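Local coordinates for odorant-binding protein 47 (Anopheles gambiae, PDB 3PM2), which binds small hydrophobic odorants such as indole, menthol and decanal and is thought to carry them through the fluid around olfactory dendrites, at residues F104-A118 and I129-M141. Residues are numbered along the deposited sequence; the frame is centred on the assembly and turned at random.
Unlike the reference sequence in segment 104-118: Ser-109 (reference Thr).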
loop_
_atom_site.group_PDB
_atom_site.type_symbol
_atom_site.label_atom_id
_atom_site.label_comp_id
_atom_site.label_asym_id
_atom_site.label_seq_id
_atom_site.Cartn_x
_atom_site.Cartn_y
_atom_site.Cartn_z
ATOM N N PHE A 104 0.333 -8.778 -7.898
ATOM C CA PHE A 104 1.010 -10.061 -7.646
ATOM C C PHE A 104 1.996 -10.357 -8.785
ATOM O O PHE A 104 3.091 -10.864 -8.524
ATOM C CB PHE A 104 -0.005 -11.211 -7.440
ATOM C CG PHE A 104 -0.451 -11.327 -5.992
ATOM C CD1 PHE A 104 0.271 -12.095 -5.082
ATOM C CD2 PHE A 104 -1.554 -10.614 -5.524
ATOM C CE1 PHE A 104 -0.121 -12.173 -3.733
ATOM C CE2 PHE A 104 -1.961 -10.712 -4.183
ATOM C CZ PHE A 104 -1.250 -11.499 -3.296
ATOM N N LYS A 105 1.634 -9.983 -10.039
ATOM C CA LYS A 105 2.518 -10.149 -11.214
ATOM C C LYS A 105 3.787 -9.295 -11.040
ATOM O O LYS A 105 4.904 -9.787 -11.266
ATOM C CB LYS A 105 1.778 -9.754 -12.500
ATOM C CG LYS A 105 2.379 -10.333 -13.772
ATOM C CD LYS A 105 1.907 -9.553 -14.998
ATOM C CE LYS A 105 2.213 -10.246 -16.307
ATOM N NZ LYS A 105 3.670 -10.292 -16.597
ATOM N N MET A 106 3.613 -8.039 -10.610
ATOM C CA MET A 106 4.693 -7.090 -10.338
ATOM C C MET A 106 5.613 -7.635 -9.245
ATOM O O MET A 106 6.838 -7.620 -9.409
ATOM C CB MET A 106 4.125 -5.696 -9.974
ATOM C CG MET A 106 5.211 -4.643 -9.628
ATOM S SD MET A 106 5.722 -4.678 -7.887
ATOM C CE MET A 106 4.210 -4.009 -7.107
ATOM N N ALA A 107 5.035 -8.136 -8.142
ATOM C CA ALA A 107 5.809 -8.675 -7.015
ATOM C C ALA A 107 6.670 -9.834 -7.467
ATOM O O ALA A 107 7.847 -9.867 -7.125
ATOM C CB ALA A 107 4.877 -9.100 -5.886
ATOM N N ASP A 108 6.113 -10.735 -8.317
ATOM C CA ASP A 108 6.883 -11.857 -8.854
ATOM C C ASP A 108 8.060 -11.362 -9.695
ATOM O O ASP A 108 9.122 -11.960 -9.629
ATOM C CB ASP A 108 5.977 -12.777 -9.680
ATOM C CG ASP A 108 6.730 -13.895 -10.376
ATOM O OD1 ASP A 108 7.230 -14.798 -9.674
ATOM O OD2 ASP A 108 6.887 -13.821 -11.615
ATOM N N SER A 109 7.877 -10.259 -10.461
ATOM C CA SER A 109 8.945 -9.723 -11.330
ATOM C C SER A 109 10.140 -9.180 -10.545
ATOM O O SER A 109 11.237 -9.142 -11.086
ATOM C CB SER A 109 8.385 -8.623 -12.233
ATOM O OG SER A 109 7.954 -7.508 -11.472
ATOM N N ILE A 110 9.926 -8.786 -9.280
ATOM C CA ILE A 110 10.975 -8.264 -8.405
ATOM C C ILE A 110 11.270 -9.180 -7.205
ATOM O O ILE A 110 11.855 -8.722 -6.219
ATOM C CB ILE A 110 10.738 -6.775 -8.014
ATOM C CG1 ILE A 110 9.388 -6.589 -7.247
ATOM C CG2 ILE A 110 10.825 -5.849 -9.265
ATOM C CD1 ILE A 110 9.236 -5.262 -6.569
ATOM N N LYS A 111 10.943 -10.487 -7.323
ATOM C CA LYS A 111 11.201 -11.523 -6.321
ATOM C C LYS A 111 12.616 -11.413 -5.742
ATOM O O LYS A 111 12.765 -11.443 -4.538
ATOM C CB LYS A 111 11.050 -12.919 -6.951
ATOM C CG LYS A 111 9.844 -13.695 -6.485
ATOM C CD LYS A 111 9.790 -15.088 -7.119
ATOM C CE LYS A 111 8.588 -15.880 -6.651
ATOM N NZ LYS A 111 8.726 -16.344 -5.240
ATOM N N ASP A 112 13.656 -11.292 -6.581
ATOM C CA ASP A 112 15.029 -11.238 -6.059
ATOM C C ASP A 112 15.309 -10.043 -5.150
ATOM O O ASP A 112 15.893 -10.209 -4.068
ATOM C CB ASP A 112 16.045 -11.400 -7.186
ATOM C CG ASP A 112 15.997 -12.805 -7.794
ATOM O OD1 ASP A 112 15.604 -13.762 -7.073
ATOM O OD2 ASP A 112 16.364 -12.951 -8.973
ATOM N N GLU A 113 14.833 -8.864 -5.552
ATOM C CA GLU A 113 14.964 -7.629 -4.771
ATOM C C GLU A 113 14.182 -7.745 -3.459
ATOM O O GLU A 113 14.709 -7.401 -2.398
ATOM C CB GLU A 113 14.455 -6.466 -5.597
ATOM C CG GLU A 113 14.543 -5.134 -4.883
ATOM C CD GLU A 113 13.961 -4.033 -5.733
ATOM O OE1 GLU A 113 12.793 -3.648 -5.501
ATOM O OE2 GLU A 113 14.653 -3.601 -6.679
ATOM N N ILE A 114 12.945 -8.287 -3.530
ATOM C CA ILE A 114 12.127 -8.500 -2.324
ATOM C C ILE A 114 12.861 -9.452 -1.359
ATOM O O ILE A 114 12.974 -9.151 -0.178
ATOM C CB ILE A 114 10.718 -9.020 -2.718
ATOM C CG1 ILE A 114 9.894 -7.887 -3.402
ATOM C CG2 ILE A 114 9.972 -9.595 -1.485
ATOM C CD1 ILE A 114 8.522 -8.331 -4.056
ATOM N N GLU A 115 13.353 -10.594 -1.871
ATOM C CA GLU A 115 14.095 -11.552 -1.071
ATOM C C GLU A 115 15.366 -10.996 -0.430
ATOM O O GLU A 115 15.654 -11.301 0.727
ATOM C CB GLU A 115 14.343 -12.842 -1.849
ATOM C CG GLU A 115 13.075 -13.678 -1.989
ATOM C CD GLU A 115 12.195 -13.782 -0.751
ATOM O OE1 GLU A 115 12.682 -14.256 0.303
ATOM O OE2 GLU A 115 11.020 -13.357 -0.832
ATOM N N ALA A 116 16.079 -10.126 -1.144
ATOM C CA ALA A 116 17.279 -9.474 -0.622
ATOM C C ALA A 116 16.909 -8.479 0.472
ATOM O O ALA A 116 17.578 -8.431 1.506
ATOM C CB ALA A 116 18.017 -8.787 -1.737
ATOM N N GLY A 117 15.793 -7.765 0.274
ATOM C CA GLY A 117 15.262 -6.820 1.247
ATOM C C GLY A 117 14.923 -7.513 2.561
ATOM O O GLY A 117 15.242 -6.996 3.630
ATOM N N ALA A 118 14.347 -8.711 2.490
ATOM C CA ALA A 118 14.011 -9.497 3.681
ATOM C C ALA A 118 15.267 -9.852 4.524
ATOM O O ALA A 118 15.158 -10.071 5.739
ATOM C CB ALA A 118 13.309 -10.767 3.259
ATOM N N ILE A 129 13.450 -5.063 10.912
ATOM C CA ILE A 129 13.396 -5.469 9.515
ATOM C C ILE A 129 12.128 -6.275 9.259
ATOM O O ILE A 129 11.868 -7.231 9.969
ATOM C CB ILE A 129 14.692 -6.232 9.090
ATOM C CG1 ILE A 129 15.954 -5.325 9.230
ATOM C CG2 ILE A 129 14.582 -6.839 7.683
ATOM C CD1 ILE A 129 15.989 -4.014 8.369
ATOM N N CYS A 130 11.327 -5.865 8.269
ATOM C CA CYS A 130 10.094 -6.557 7.860
ATOM C C CYS A 130 10.285 -7.080 6.457
ATOM O O CYS A 130 11.042 -6.488 5.672
ATOM C CB CYS A 130 8.881 -5.629 7.942
ATOM S SG CYS A 130 8.386 -5.243 9.647
ATOM N N HIS A 131 9.610 -8.192 6.137
ATOM C CA HIS A 131 9.712 -8.729 4.791
ATOM C C HIS A 131 9.041 -7.739 3.831
ATOM O O HIS A 131 7.966 -7.243 4.136
ATOM C CB HIS A 131 9.043 -10.115 4.692
ATOM C CG HIS A 131 9.411 -10.875 3.443
ATOM N ND1 HIS A 131 8.879 -10.542 2.201
ATOM C CD2 HIS A 131 10.185 -11.977 3.303
ATOM C CE1 HIS A 131 9.364 -11.432 1.350
ATOM N NE2 HIS A 131 10.163 -12.311 1.967
ATOM N N PRO A 132 9.653 -7.404 2.675
ATOM C CA PRO A 132 9.024 -6.403 1.791
ATOM C C PRO A 132 7.733 -6.843 1.096
ATOM O O PRO A 132 7.053 -5.982 0.534
ATOM C CB PRO A 132 10.110 -6.110 0.751
ATOM C CG PRO A 132 11.393 -6.617 1.340
ATOM C CD PRO A 132 10.977 -7.814 2.169
ATOM N N ILE A 133 7.397 -8.142 1.088
ATOM C CA ILE A 133 6.193 -8.574 0.341
ATOM C C ILE A 133 4.915 -7.819 0.740
ATOM O O ILE A 133 4.148 -7.409 -0.147
ATOM C CB ILE A 133 5.970 -10.117 0.313
ATOM C CG1 ILE A 133 4.970 -10.553 -0.790
ATOM C CG2 ILE A 133 5.551 -10.671 1.670
ATOM C CD1 ILE A 133 5.326 -10.130 -2.276
ATOM N N SER A 134 4.671 -7.651 2.047
ATOM C CA SER A 134 3.418 -6.993 2.465
ATOM C C SER A 134 3.262 -5.581 1.872
ATOM O O SER A 134 2.202 -5.256 1.341
ATOM C CB SER A 134 3.303 -6.960 3.981
ATOM O OG SER A 134 3.254 -8.264 4.538
ATOM N N GLY A 135 4.317 -4.775 1.977
ATOM C CA GLY A 135 4.320 -3.414 1.451
ATOM C C GLY A 135 4.246 -3.392 -0.069
ATOM O O GLY A 135 3.570 -2.537 -0.642
ATOM N N THR A 136 4.938 -4.327 -0.733
ATOM C CA THR A 136 4.912 -4.396 -2.213
ATOM C C THR A 136 3.459 -4.531 -2.680
ATOM O O THR A 136 3.018 -3.762 -3.533
ATOM C CB THR A 136 5.767 -5.565 -2.700
ATOM O OG1 THR A 136 7.097 -5.382 -2.193
ATOM C CG2 THR A 136 5.794 -5.671 -4.212
ATOM N N ILE A 137 2.712 -5.470 -2.081
ATOM C CA ILE A 137 1.314 -5.716 -2.451
ATOM C C ILE A 137 0.413 -4.570 -2.065
ATOM O O ILE A 137 -0.352 -4.054 -2.914
ATOM C CB ILE A 137 0.800 -7.092 -1.902
ATOM C CG1 ILE A 137 1.642 -8.294 -2.457
ATOM C CG2 ILE A 137 -0.708 -7.304 -2.198
ATOM C CD1 ILE A 137 1.536 -8.531 -4.004
ATOM N N LEU A 138 0.476 -4.168 -0.785
ATOM C CA LEU A 138 -0.414 -3.149 -0.254
ATOM C C LEU A 138 -0.246 -1.773 -0.904
ATOM O O LEU A 138 -1.254 -1.111 -1.218
ATOM C CB LEU A 138 -0.314 -3.080 1.292
ATOM C CG LEU A 138 -1.384 -2.245 2.011
ATOM C CD1 LEU A 138 -2.801 -2.833 1.799
ATOM C CD2 LEU A 138 -1.068 -2.144 3.526
ATOM N N ALA A 139 1.017 -1.347 -1.110
ATOM C CA ALA A 139 1.332 -0.077 -1.761
ATOM C C ALA A 139 0.738 -0.047 -3.159
ATOM O O ALA A 139 0.058 0.914 -3.516
ATOM C CB ALA A 139 2.845 0.128 -1.844
ATOM N N CYS A 140 0.972 -1.112 -3.935
ATOM C CA CYS A 140 0.481 -1.273 -5.294
ATOM C C CYS A 140 -1.057 -1.282 -5.309
ATOM O O CYS A 140 -1.664 -0.620 -6.156
ATOM C CB CYS A 140 1.057 -2.546 -5.900
ATOM S SG CYS A 140 0.446 -2.915 -7.554
ATOM N N MET A 141 -1.687 -2.008 -4.380
ATOM C CA MET A 141 -3.151 -2.057 -4.341
ATOM C C MET A 141 -3.764 -0.677 -4.162
ATOM O O MET A 141 -4.646 -0.277 -4.930
ATOM C CB MET A 141 -3.669 -3.035 -3.289
ATOM C CG MET A 141 -3.626 -4.492 -3.730
ATOM S SD MET A 141 -4.470 -4.891 -5.286
ATOM C CE MET A 141 -6.192 -4.457 -4.840
HETATM O O HOH W 1 13.325 -5.166 4.641
#
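CD1 of Ile-137 sits over the centre of the Phe-104 ring, a CH-pi contact 3.8 Å from the ring centroid and 5° off its normal. The same methyl and CD1 of Ile-133 press on CB of Ala-107. Met-106, its chain bent at chi2 and chi3, lays CE against Thr-136 CG2 and Cys-140 CB, each 3.7 Å away. Ile-114 meets Thr-136 tip to tip through CD1, while its CG2, anti to the backbone N, approaches His-131 CE1 at 3.4 Å. Ala-118 CB meets His-131 CD2. A capping bond from Ile-133 N to ND1 (3.0 Å), close to the ring plane, fixes the imidazole ahead of the turn into the helix; NE2 adds a weak, bent bond to Glu-115 OE2 (3.1 Å, 126°). The Pro-132 ring lies on the backbone of Ile-114, Gly-117 and Ala-118, and Thr-136 OG1 donates to Pro-132 O from above the carbonyl plane. A water 2.8 Å from both Gly-117 O and Cys-130 O can bridge them. Disulfides Cys-103–Cys-140 and Cys-55–Cys-130 mark this helix packing as part of the all-helical C-plus fold. Segments 133-141 and 104-109 run roughly antiparallel (axes 141° apart); Tyr-67 of strand 67-68 touches His-131 and Ile-133, Leu-77 of helix 74-85 Ile-137, and Ala-57 and Met-61 of helix 55-63 Ser-134.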